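PDB 2RK0: Glyoxalase/Bleomycin resistance protein/dioxygenase domain from Frankia sp., which belongs to the glyoxalase/bleomycin resistance protein/dioxygenase superfamily and probably acts as a metal-dependent enzyme or small-molecule binder. Local coordinates for the interface of chains A and B. Numbering follows the deposited sequence. Chains: chain A/B, Glyoxalase/Bleomycin resistance protein/dioxygenase domain.

The interface of chains A and B. Residues chain A 5-7; chain B 77-79.
The N-terminal segment of chain A, from A:Gly5 through the one-residue strand at A:Val6 to A:Ser7, pairs with strand 75-80 of chain B at B:Ser77, B:Phe78 and B:Ser79. The evidence for an antiparallel bridge, A:Val6 opposite B:Phe78, is two backbone hydrogen bonds, one on each side of the bridge. The amide N of B:Ser79 donates to the carbonyl O of A:Gly5 at 2.9 Å, fairly straight at the hydrogen (162°), but arriving from above the carbonyl plane, 41° out of it. The amide N of A:Ser7 donates to the carbonyl O of B:Ser77 at 2.6 Å; this short bond is more bent and its donor is also tilted from the plane. The pairing is brief: the backbone of A:Ser7 has left extended geometry, and the one-residue strand ends at A:Val6.

Side chains add modest contacts. In B:Ser79 a chi1 of 56° swings the hydroxyl OG back over the main chain, toward A:Gly5 O, where it makes a weak hydrogen bond of 3.4 Å, a second donor to that carbonyl. The packing proper is between serine methylenes: CB of A:Ser7 lies 3.9 Å from CB of B:Ser79 and 4.1 Å from CB of B:Ser77. The B:Phe78 ring presents its edge to A:Gly5 O, which lies in the ring plane, 3.8 Å from CD1, a peripheral carbon-oxygen approach.

The patch hides 121 Å² of protein surface and has a twin with the chains exchanged, the whole interface being two-fold symmetric. Reciprocal pairing of this kind would suit a dimer, though the structure alone does not show that it is the biological one. In the fold, the main chain of A between strands 3-4 and 8-12 adds an intermolecular antiparallel bridge to strand 75-80 of the partner, joining the two chains at the backbone level.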
ATOM      1  N   GLY A   5       2.933  -8.525  -8.479  1.00 27.04           N
ATOM      2  CA  GLY A   5       2.764  -8.142  -7.089  1.00 24.88           C
ATOM      3  C   GLY A   5       3.328  -6.782  -6.730  1.00 24.32           C
ATOM      4  O   GLY A   5       3.501  -5.914  -7.593  1.00 22.03           O
ATOM      5  N   VAL A   6       3.611  -6.600  -5.444  1.00 24.24           N
ATOM      6  CA  VAL A   6       4.147  -5.342  -4.951  1.00 23.90           C
ATOM      7  C   VAL A   6       5.667  -5.363  -4.866  1.00 23.64           C
ATOM      8  O   VAL A   6       6.249  -6.214  -4.200  1.00 24.36           O
ATOM      9  CB  VAL A   6       3.586  -4.996  -3.541  1.00 25.43           C
ATOM     10  CG1 VAL A   6       4.189  -3.689  -3.044  1.00 22.96           C
ATOM     11  CG2 VAL A   6       2.067  -4.889  -3.589  1.00 22.71           C
ATOM     12  N   SER A   7       6.311  -4.423  -5.548  1.00 21.34           N
ATOM     13  CA  SER A   7       7.764  -4.322  -5.514  1.00 22.80           C
ATOM     14  C   SER A   7       8.136  -3.685  -4.172  1.00 22.61           C
ATOM     15  O   SER A   7       9.066  -4.116  -3.485  1.00 23.77           O
ATOM     16  CB  SER A   7       8.249  -3.448  -6.669  1.00 21.91           C
ATOM     17  OG  SER A   7       9.657  -3.353  -6.652  1.00 28.98           O
TER
ATOM     18  N   SER B  77       4.597   0.770  -5.684  1.00 15.60           N
ATOM     19  CA  SER B  77       5.377   0.184  -6.758  1.00 16.28           C
ATOM     20  C   SER B  77       5.069  -1.280  -7.046  1.00 15.60           C
ATOM     21  O   SER B  77       5.224  -2.139  -6.181  1.00 14.79           O
ATOM     22  CB  SER B  77       6.865   0.354  -6.449  1.00 17.88           C
ATOM     23  OG  SER B  77       7.652  -0.008  -7.570  1.00 24.73           O
ATOM     24  N   PHE B  78       4.626  -1.548  -8.273  1.00 14.18           N
ATOM     25  CA  PHE B  78       4.301  -2.905  -8.705  1.00 17.12           C
ATOM     26  C   PHE B  78       5.508  -3.531  -9.404  1.00 18.00           C
ATOM     27  O   PHE B  78       6.245  -2.858 -10.128  1.00 16.93           O
ATOM     28  CB  PHE B  78       3.129  -2.888  -9.687  1.00 17.65           C
ATOM     29  CG  PHE B  78       1.868  -2.303  -9.126  1.00 18.75           C
ATOM     30  CD1 PHE B  78       1.164  -2.964  -8.127  1.00 17.45           C
ATOM     31  CD2 PHE B  78       1.377  -1.089  -9.608  1.00 19.81           C
ATOM     32  CE1 PHE B  78      -0.012  -2.430  -7.615  1.00 19.88           C
ATOM     33  CE2 PHE B  78       0.202  -0.538  -9.107  1.00 20.02           C
ATOM     34  CZ  PHE B  78      -0.498  -1.208  -8.107  1.00 21.09           C
ATOM     35  N   SER B  79       5.714  -4.821  -9.178  1.00 18.75           N
ATOM     36  CA  SER B  79       6.815  -5.516  -9.828  1.00 19.06           C
ATOM     37  C   SER B  79       6.253  -6.172 -11.084  1.00 17.72           C
ATOM     38  O   SER B  79       5.099  -6.594 -11.089  1.00 18.38           O
ATOM     39  CB  SER B  79       7.389  -6.587  -8.895  1.00 21.32           C
ATOM     40  OG  SER B  79       6.372  -7.486  -8.482  1.00 23.52           O
TER